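Chitosanase (Bacillus subtilis subsp. subtilis str. 168, PDB 7C6C) hydrolyses internal beta-1,4 linkages between D-glucosamine residues in partly acetylated chitosan, as a secreted family 46 glycoside hydrolase. Local coordinates at residues V56-Y60 with F106-K112; T133-A138 with N222-N226; L159-T163 with K183-R188. All blocks are in the same frame, centred on the assembly; numbering follows the deposited sequence.

Interaction 1 of 3, residues V56-Y60 with F106-K112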
loop_
_atom_site.group_PDB
_atom_site.type_symbol
_atom_site.label_atom_id
_atom_site.label_comp_id
_atom_site.label_asym_id
_atom_site.label_seq_id
_atom_site.Cartn_x
_atom_site.Cartn_y
_atom_site.Cartn_z
ATOM N N VAL A 56 7.016 6.966 10.643
ATOM C CA VAL A 56 5.993 6.735 11.658
ATOM C C VAL A 56 6.549 7.008 13.050
ATOM O O VAL A 56 5.923 7.697 13.862
ATOM C CB VAL A 56 5.408 5.317 11.545
ATOM C CG1 VAL A 56 4.472 5.054 12.721
ATOM C CG2 VAL A 56 4.686 5.151 10.228
ATOM N N VAL A 57 7.731 6.465 13.348
ATOM C CA VAL A 57 8.288 6.630 14.686
ATOM C C VAL A 57 8.673 8.085 14.941
ATOM O O VAL A 57 8.492 8.589 16.054
ATOM C CB VAL A 57 9.436 5.632 14.942
ATOM C CG1 VAL A 57 10.010 5.831 16.331
ATOM C CG2 VAL A 57 8.937 4.197 14.768
ATOM N N GLU A 58 9.164 8.799 13.918
ATOM C CA GLU A 58 9.457 10.226 14.081
ATOM C C GLU A 58 8.197 11.008 14.424
ATOM O O GLU A 58 8.200 11.853 15.332
ATOM C CB GLU A 58 10.038 10.791 12.786
ATOM C CG GLU A 58 11.430 10.343 12.420
ATOM C CD GLU A 58 11.752 10.685 10.967
ATOM O OE1 GLU A 58 10.801 10.931 10.181
ATOM O OE2 GLU A 58 12.944 10.695 10.590
ATOM N N VAL A 59 7.116 10.761 13.675
ATOM C CA VAL A 59 5.860 11.486 13.880
ATOM C C VAL A 59 5.294 11.169 15.258
ATOM O O VAL A 59 4.875 12.058 16.006
ATOM C CB VAL A 59 4.864 11.158 12.747
ATOM C CG1 VAL A 59 3.440 11.622 13.096
ATOM C CG2 VAL A 59 5.325 11.771 11.440
ATOM N N TYR A 60 5.291 9.885 15.618
ATOM C CA TYR A 60 4.820 9.477 16.933
ATOM C C TYR A 60 5.652 10.121 18.035
ATOM O O TYR A 60 5.108 10.580 19.046
ATOM C CB TYR A 60 4.874 7.949 17.023
ATOM C CG TYR A 60 4.469 7.365 18.355
ATOM C CD1 TYR A 60 3.247 7.676 18.939
ATOM C CD2 TYR A 60 5.307 6.484 19.020
ATOM C CE1 TYR A 60 2.878 7.129 20.158
ATOM C CE2 TYR A 60 4.944 5.925 20.231
ATOM C CZ TYR A 60 3.736 6.257 20.802
ATOM O OH TYR A 60 3.409 5.706 22.018
ATOM N N PHE A 106 -0.470 6.419 18.495
ATOM C CA PHE A 106 0.313 5.652 17.536
ATOM C C PHE A 106 -0.470 5.416 16.253
ATOM O O PHE A 106 0.086 5.510 15.151
ATOM C CB PHE A 106 0.764 4.329 18.139
ATOM C CG PHE A 106 1.841 3.647 17.337
ATOM C CD1 PHE A 106 3.033 4.310 17.060
ATOM C CD2 PHE A 106 1.679 2.347 16.860
ATOM C CE1 PHE A 106 4.033 3.698 16.321
ATOM C CE2 PHE A 106 2.685 1.729 16.127
ATOM C CZ PHE A 106 3.856 2.405 15.855
ATOM N N ARG A 107 -1.762 5.105 16.376
ATOM C CA ARG A 107 -2.591 4.950 15.189
ATOM C C ARG A 107 -2.660 6.251 14.402
ATOM O O ARG A 107 -2.583 6.240 13.167
ATOM C CB ARG A 107 -3.985 4.452 15.569
ATOM C CG ARG A 107 -3.975 3.052 16.178
ATOM C CD ARG A 107 -5.252 2.727 16.924
ATOM N NE ARG A 107 -6.385 2.568 16.021
ATOM C CZ ARG A 107 -6.796 1.402 15.524
ATOM N NH1 ARG A 107 -6.153 0.285 15.830
ATOM N NH2 ARG A 107 -7.847 1.354 14.711
ATOM N N ALA A 108 -2.779 7.385 15.103
ATOM C CA ALA A 108 -2.824 8.681 14.428
ATOM C C ALA A 108 -1.529 8.964 13.673
ATOM O O ALA A 108 -1.556 9.526 12.570
ATOM C CB ALA A 108 -3.134 9.794 15.432
ATOM N N ALA A 109 -0.384 8.585 14.249
ATOM C CA ALA A 109 0.889 8.777 13.557
ATOM C C ALA A 109 0.944 7.945 12.284
ATOM O O ALA A 109 1.381 8.427 11.231
ATOM C CB ALA A 109 2.052 8.411 14.480
ATOM N N GLN A 110 0.493 6.690 12.359
ATOM C CA GLN A 110 0.405 5.871 11.153
ATOM C C GLN A 110 -0.538 6.484 10.124
ATOM O O GLN A 110 -0.246 6.475 8.923
ATOM C CB GLN A 110 -0.041 4.456 11.499
ATOM C CG GLN A 110 0.994 3.639 12.246
ATOM C CD GLN A 110 0.604 2.186 12.331
ATOM O OE1 GLN A 110 0.194 1.591 11.335
ATOM N NE2 GLN A 110 0.711 1.604 13.520
ATOM N N ASP A 111 -1.687 6.996 10.567
ATOM C CA ASP A 111 -2.621 7.609 9.628
ATOM C C ASP A 111 -1.992 8.818 8.949
ATOM O O ASP A 111 -2.201 9.048 7.754
ATOM C CB ASP A 111 -3.903 8.035 10.345
ATOM C CG ASP A 111 -4.759 6.870 10.791
ATOM O OD1 ASP A 111 -4.548 5.737 10.313
ATOM O OD2 ASP A 111 -5.669 7.108 11.616
ATOM N N LYS A 112 -1.229 9.612 9.703
ATOM C CA LYS A 112 -0.615 10.802 9.124
ATOM C C LYS A 112 0.427 10.429 8.075
ATOM O O LYS A 112 0.452 11.006 6.984
ATOM C CB LYS A 112 0.003 11.664 10.222
ATOM C CG LYS A 112 0.726 12.872 9.674
ATOM C CD LYS A 112 1.153 13.845 10.772
ATOM C CE LYS A 112 2.615 14.274 10.615
ATOM N NZ LYS A 112 2.876 15.623 11.179
#
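Tyr60 holds CG anti to the backbone N, with chi1 at 178°, and Phe106 does likewise. These torsions swing the two rings into the same space between helix 52-63 and helix 104-128. There they form a T-shaped pair. The edge of Phe106 points at one face of Tyr60, the centroids lie 5.0 Å apart and the planes meet at 73°. The touching atom is Phe106 CD1. It sits over the Tyr60 ring, displaced toward the rim, and comes to 3.6 Å from Tyr60 CG. The backbone of Phe106 lies close to the CD1-CE1 side of the same ring, with Tyr60 CE1 3.8 Å from Phe106 N.

Ala109 marks the close approach of the two backbones. Its CB lies 3.8 Å from Tyr60 CB and also rests against Val59 CG1. Tyr60 N lies against this methyl, and the CA atoms of Tyr60 and Ala109 are nearest here.

Val56 packs beside Ala109, one turn before Tyr60. Its CG1 touches Phe106 CE1 at 3.9 Å and Gln110 CG at 3.8 Å. Gln110 offers only its aliphatic part to this contact. Its amide turns away and is held by the backbone of Arg43 and Tyr27. At the outer margin, Lys112 lays its CE 3.7 Å from Val59 CG1, so the methylenes of an exposed lysine cover the valine.

No hydrogen bond links the two segments, and the side chains meet through carbon atoms. Trp97 makes a second edge-to-face pair with Phe106, and Phe46 of strand 46-47 packs on Val56 and Gln110. The contact is two helices packed at 126°, the axes of the short segments 8.6 Å apart at closest approach, within the mainly helical family 46 fold of the lysozyme clan.

Interaction 2 of 3, residues T133-A138 with N222-N226; sequences TALARA and NYNLN
The Tyr223 ring has Leu135 over one face and Thr133 at its edge. Leu135 CD2 lies over the face, 3.9 Å from Tyr223 CD2. Thr133 OG1 is near the ring plane, 4.0 Å from the same Tyr223 CD2. Thr133 and Tyr223 run side by side in the same direction, and both Thr133 CB and Thr133 CG2 pack against Tyr223 CB. Lys178 and Ala218 also touch the tyrosine side chain.

The Thr133 hydroxyl has two other partners. With chi1 at 69°, OG1 lies between the backbone N and the carbonyl carbon. From there it accepts a bond of 3.1 Å from Ala136 N, the capping bond that makes Thr133 the N-cap of helix 134-147. It is also hydrogen-bonded to Glu177.

The turn adds a backbone acceptor to this helix start. Leu135 N donates to Tyr223 O at 2.9 Å, with an N-H...O angle of 157°. The donor stands 30° out of the carbonyl plane. A water accepts from Ala134 N and donates to Asn224 OD1, bridging the two segments.

Beside the polar contacts is an apolar patch. Ala134 CB meets Leu225 CB at 4.1 Å, and Ala138 CB meets Leu225 CD2 at 3.9 Å. The Leu135 and Leu225 side chains cross at about a right angle, meeting through their CD1 atoms. Leu225, the last residue of the turn, has positive phi.

Leu225 N donates to Asn222 O across the turn. Asn222 OD1 accepts from Asn226 N, and its ND2 donates to Asn226 O with the acceptor close to the amide plane. Outside the segments, Gln7 and Arg10 of helix 5-20 bind the carbonyls of Asn224 and Leu225. The motif is a type I beta turn, Asn222 to Leu225, docked on a threonine-capped helix N-terminus.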
loop_
_atom_site.group_PDB
_atom_site.type_symbol
_atom_site.label_atom_id
_atom_site.label_comp_id
_atom_site.label_asym_id
_atom_site.label_seq_id
_atom_site.Cartn_x
_atom_site.Cartn_y
_atom_site.Cartn_z
ATOM N N THR A 133 -13.053 7.640 -11.737
ATOM C CA THR A 133 -13.824 6.641 -11.014
ATOM C C THR A 133 -13.202 6.340 -9.659
ATOM O O THR A 133 -11.979 6.351 -9.485
ATOM C CB THR A 133 -13.983 5.333 -11.799
ATOM O OG1 THR A 133 -12.718 4.665 -11.904
ATOM C CG2 THR A 133 -14.587 5.570 -13.185
ATOM N N ALA A 134 -14.070 6.050 -8.695
ATOM C CA ALA A 134 -13.588 5.661 -7.379
ATOM C C ALA A 134 -12.779 4.373 -7.451
ATOM O O ALA A 134 -11.776 4.230 -6.742
ATOM C CB ALA A 134 -14.764 5.513 -6.415
ATOM N N LEU A 135 -13.197 3.419 -8.292
ATOM C CA LEU A 135 -12.454 2.166 -8.382
ATOM C C LEU A 135 -11.034 2.408 -8.885
ATOM O O LEU A 135 -10.070 1.877 -8.330
ATOM C CB LEU A 135 -13.186 1.147 -9.257
ATOM C CG LEU A 135 -12.405 -0.152 -9.497
ATOM C CD1 LEU A 135 -12.048 -0.876 -8.191
ATOM C CD2 LEU A 135 -13.166 -1.075 -10.423
ATOM N N ALA A 136 -10.874 3.220 -9.931
ATOM C CA ALA A 136 -9.519 3.470 -10.418
ATOM C C ALA A 136 -8.666 4.147 -9.352
ATOM O O ALA A 136 -7.499 3.785 -9.159
ATOM C CB ALA A 136 -9.546 4.302 -11.696
ATOM N N ARG A 137 -9.236 5.118 -8.635
ATOM C CA ARG A 137 -8.505 5.767 -7.549
ATOM C C ARG A 137 -8.150 4.777 -6.444
ATOM O O ARG A 137 -7.053 4.835 -5.880
ATOM C CB ARG A 137 -9.311 6.944 -6.999
ATOM C CG ARG A 137 -9.393 8.114 -7.966
ATOM C CD ARG A 137 -10.273 9.225 -7.434
ATOM N NE ARG A 137 -10.455 10.268 -8.441
ATOM C CZ ARG A 137 -11.487 11.106 -8.486
ATOM N NH1 ARG A 137 -12.447 11.039 -7.575
ATOM N NH2 ARG A 137 -11.560 12.013 -9.450
ATOM N N ALA A 138 -9.063 3.853 -6.130
ATOM C CA ALA A 138 -8.770 2.829 -5.131
ATOM C C ALA A 138 -7.646 1.911 -5.593
ATOM O O ALA A 138 -6.797 1.500 -4.790
ATOM C CB ALA A 138 -10.030 2.026 -4.828
ATOM N N ASN A 222 -18.824 -1.978 -10.886
ATOM C CA ASN A 222 -18.954 -1.218 -9.641
ATOM C C ASN A 222 -17.845 -0.167 -9.536
ATOM O O ASN A 222 -17.071 -0.123 -8.578
ATOM C CB ASN A 222 -18.962 -2.173 -8.448
ATOM C CG ASN A 222 -19.285 -1.486 -7.138
ATOM O OD1 ASN A 222 -19.810 -0.369 -7.119
ATOM N ND2 ASN A 222 -18.970 -2.154 -6.023
ATOM N N TYR A 223 -17.773 0.703 -10.555
ATOM C CA TYR A 223 -16.699 1.694 -10.625
ATOM C C TYR A 223 -16.849 2.814 -9.603
ATOM O O TYR A 223 -15.865 3.504 -9.317
ATOM C CB TYR A 223 -16.563 2.254 -12.039
ATOM C CG TYR A 223 -15.914 1.283 -12.992
ATOM C CD1 TYR A 223 -16.674 0.323 -13.645
ATOM C CD2 TYR A 223 -14.544 1.313 -13.234
ATOM C CE1 TYR A 223 -16.100 -0.572 -14.518
ATOM C CE2 TYR A 223 -13.956 0.411 -14.104
ATOM C CZ TYR A 223 -14.749 -0.530 -14.746
ATOM O OH TYR A 223 -14.202 -1.438 -15.623
ATOM N N ASN A 224 -18.040 3.009 -9.044
ATOM C CA ASN A 224 -18.218 3.962 -7.958
ATOM C C ASN A 224 -17.883 3.371 -6.598
ATOM O O ASN A 224 -17.968 4.085 -5.590
ATOM C CB ASN A 224 -19.644 4.516 -7.937
ATOM C CG ASN A 224 -19.736 5.855 -7.224
ATOM O OD1 ASN A 224 -18.949 6.765 -7.480
ATOM N ND2 ASN A 224 -20.688 5.975 -6.317
ATOM N N LEU A 225 -17.510 2.094 -6.546
ATOM C CA LEU A 225 -17.140 1.438 -5.293
ATOM C C LEU A 225 -18.270 1.546 -4.273
ATOM O O LEU A 225 -18.055 1.885 -3.108
ATOM C CB LEU A 225 -15.815 1.972 -4.732
ATOM C CG LEU A 225 -14.886 0.995 -4.008
ATOM C CD1 LEU A 225 -14.475 -0.168 -4.893
ATOM C CD2 LEU A 225 -13.660 1.746 -3.518
ATOM N N ASN A 226 -19.489 1.277 -4.739
ATOM C CA ASN A 226 -20.643 1.188 -3.860
ATOM C C ASN A 226 -20.577 -0.097 -3.039
ATOM O O ASN A 226 -19.920 -1.072 -3.410
ATOM C CB ASN A 226 -21.931 1.167 -4.682
ATOM C CG ASN A 226 -22.174 2.462 -5.440
ATOM O OD1 ASN A 226 -21.744 3.532 -5.026
ATOM N ND2 ASN A 226 -22.887 2.364 -6.546
HETATM O O HOH W 1 -16.829 6.980 -9.199
#

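Interaction 3 of 3, residues L159-T163 with K183-R188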
loop_
_atom_site.group_PDB
_atom_site.type_symbol
_atom_site.label_atom_id
_atom_site.label_comp_id
_atom_site.label_asym_id
_atom_site.label_seq_id
_atom_site.Cartn_x
_atom_site.Cartn_y
_atom_site.Cartn_z
ATOM N N LEU A 159 4.493 2.171 -13.186
ATOM C CA LEU A 159 3.344 1.412 -13.675
ATOM C C LEU A 159 2.371 2.305 -14.435
ATOM O O LEU A 159 1.828 1.896 -15.469
ATOM C CB LEU A 159 2.633 0.718 -12.515
ATOM C CG LEU A 159 3.468 -0.299 -11.733
ATOM C CD1 LEU A 159 2.610 -0.998 -10.711
ATOM C CD2 LEU A 159 4.149 -1.310 -12.647
ATOM N N ILE A 160 2.126 3.521 -13.936
ATOM C CA ILE A 160 1.253 4.457 -14.644
ATOM C C ILE A 160 1.804 4.746 -16.033
ATOM O O ILE A 160 1.078 4.692 -17.034
ATOM C CB ILE A 160 1.061 5.750 -13.829
ATOM C CG1 ILE A 160 0.200 5.502 -12.591
ATOM C CG2 ILE A 160 0.446 6.849 -14.695
ATOM C CD1 ILE A 160 0.143 6.689 -11.658
ATOM N N LYS A 161 3.102 5.052 -16.117
ATOM C CA LYS A 161 3.692 5.395 -17.407
ATOM C C LYS A 161 3.665 4.213 -18.370
ATOM O O LYS A 161 3.385 4.386 -19.562
ATOM C CB LYS A 161 5.113 5.923 -17.219
ATOM C CG LYS A 161 5.172 7.321 -16.624
ATOM C CD LYS A 161 6.594 7.854 -16.562
ATOM C CE LYS A 161 7.455 7.045 -15.608
ATOM N NZ LYS A 161 8.832 7.618 -15.510
ATOM N N ARG A 162 3.944 3.005 -17.877
ATOM C CA ARG A 162 3.896 1.838 -18.751
ATOM C C ARG A 162 2.482 1.580 -19.248
ATOM O O ARG A 162 2.289 1.189 -20.406
ATOM C CB ARG A 162 4.468 0.610 -18.044
ATOM C CG ARG A 162 5.965 0.707 -17.844
ATOM C CD ARG A 162 6.656 -0.633 -17.954
ATOM N NE ARG A 162 6.369 -1.497 -16.816
ATOM C CZ ARG A 162 7.056 -1.488 -15.677
ATOM N NH1 ARG A 162 8.071 -0.650 -15.510
ATOM N NH2 ARG A 162 6.723 -2.320 -14.706
ATOM N N THR A 163 1.485 1.798 -18.387
ATOM C CA THR A 163 0.093 1.672 -18.803
ATOM C C THR A 163 -0.257 2.715 -19.856
ATOM O O THR A 163 -0.865 2.395 -20.885
ATOM C CB THR A 163 -0.820 1.804 -17.586
ATOM O OG1 THR A 163 -0.491 0.788 -16.634
ATOM C CG2 THR A 163 -2.269 1.645 -17.999
ATOM N N LYS A 183 -5.942 -2.279 -18.520
ATOM C CA LYS A 183 -4.543 -2.371 -18.920
ATOM C C LYS A 183 -3.615 -2.123 -17.737
ATOM O O LYS A 183 -2.567 -2.769 -17.622
ATOM C CB LYS A 183 -4.252 -1.407 -20.069
ATOM C CG LYS A 183 -5.153 -1.619 -21.277
ATOM C CD LYS A 183 -4.362 -1.785 -22.569
ATOM C CE LYS A 183 -5.290 -1.974 -23.768
ATOM N NZ LYS A 183 -4.622 -2.665 -24.911
ATOM N N PHE A 184 -3.984 -1.195 -16.845
ATOM C CA PHE A 184 -3.188 -0.965 -15.645
ATOM C C PHE A 184 -3.096 -2.227 -14.800
ATOM O O PHE A 184 -2.019 -2.579 -14.307
ATOM C CB PHE A 184 -3.792 0.170 -14.819
ATOM C CG PHE A 184 -2.940 0.571 -13.647
ATOM C CD1 PHE A 184 -3.050 -0.081 -12.428
ATOM C CD2 PHE A 184 -1.998 1.582 -13.774
ATOM C CE1 PHE A 184 -2.247 0.278 -11.363
ATOM C CE2 PHE A 184 -1.200 1.948 -12.709
ATOM C CZ PHE A 184 -1.325 1.294 -11.504
ATOM N N LEU A 185 -4.223 -2.915 -14.614
ATOM C CA LEU A 185 -4.209 -4.147 -13.833
ATOM C C LEU A 185 -3.325 -5.202 -14.494
ATOM O O LEU A 185 -2.613 -5.940 -13.807
ATOM C CB LEU A 185 -5.642 -4.637 -13.605
ATOM C CG LEU A 185 -6.475 -3.739 -12.681
ATOM C CD1 LEU A 185 -7.960 -4.073 -12.790
ATOM C CD2 LEU A 185 -6.008 -3.876 -11.241
ATOM N N ASP A 186 -3.331 -5.262 -15.832
ATOM C CA ASP A 186 -2.428 -6.159 -16.551
ATOM C C ASP A 186 -0.968 -5.802 -16.288
ATOM O O ASP A 186 -0.133 -6.679 -16.035
ATOM C CB ASP A 186 -2.692 -6.069 -18.054
ATOM C CG ASP A 186 -3.992 -6.712 -18.467
ATOM O OD1 ASP A 186 -4.603 -7.433 -17.652
ATOM O OD2 ASP A 186 -4.389 -6.505 -19.635
ATOM N N VAL A 187 -0.642 -4.510 -16.384
ATOM C CA VAL A 187 0.723 -4.048 -16.158
ATOM C C VAL A 187 1.156 -4.356 -14.730
ATOM O O VAL A 187 2.280 -4.809 -14.486
ATOM C CB VAL A 187 0.823 -2.547 -16.486
ATOM C CG1 VAL A 187 2.103 -1.949 -15.920
ATOM C CG2 VAL A 187 0.742 -2.323 -17.995
ATOM N N ARG A 188 0.270 -4.119 -13.764
ATOM C CA ARG A 188 0.616 -4.407 -12.378
ATOM C C ARG A 188 0.814 -5.900 -12.153
ATOM O O ARG A 188 1.758 -6.305 -11.468
ATOM C CB ARG A 188 -0.445 -3.844 -11.433
ATOM C CG ARG A 188 -0.075 -4.037 -9.981
ATOM C CD ARG A 188 -1.017 -3.311 -9.043
ATOM N NE ARG A 188 -0.595 -3.512 -7.664
ATOM C CZ ARG A 188 -1.372 -3.324 -6.602
ATOM N NH1 ARG A 188 -2.626 -2.912 -6.758
ATOM N NH2 ARG A 188 -0.888 -3.559 -5.385
HETATM O O HOH W 2 4.752 -4.229 -15.712
#
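Thr163 and Phe184 form the tight part of this contact. Thr163 OG1 lies 3.3 Å from Phe184 CD2, and Thr163 CG2 reaches Phe184 N at 3.5 Å. The hydroxyl is buried, but it donates to Leu159 O at 2.8 Å. Thr163 N donates to the same oxygen from the opposite face of its plane, so two bonds grip one carbonyl. With chi1 at -59°, OG1 sits beside the backbone N, within reach of that oxygen. Val187 closes over the hydroxyl, its CB 3.6 Å from Thr163 OG1. Ile160 CG1 and Leu159 CB both meet Phe184 CE2.

The Arg162 side is looser and wetter. Arg162 CB only grazes Val187 CG1 at 4.1 Å. A water lying in the guanidinium plane accepts from Arg162 NH2 and donates to Val187 O. Arg162 NH1 is bound to Pro153 O.

The axes of the segments, on helices 156-167 and 177-193, pass 9.1 Å apart at 123°. Helix 134-147 covers Phe184 through Met140 and Thr143. The Arg188 guanidinium reaches that helix, with a salt bridge from NH1 to Asp142 and hydrogen bonds to Gln146 and His147. Leu214 of helix 209-219 packs on its side chain.

Overall arrangement
Interaction 1 comes first along the chain and closes before the other two open. Interaction 3 is nested inside the loop that interaction 2 closes. Interactions 1 and 3 lie on opposite sides of the chain's centre, their own centres about 31 Å apart. Interactions 2 and 3 have centres about 17 Å apart and nearest atoms about 6 Å apart. Successive helices 104-128, 134-147 and 156-167 carry one segment each of interactions 1, 2 and 3 in turn. The side chain of Glu19, the predicted proton donor, is about 10 Å from that of Gln110 and about 7 Å from that of Arg188. This is consistent with an active site between two mostly helical parts.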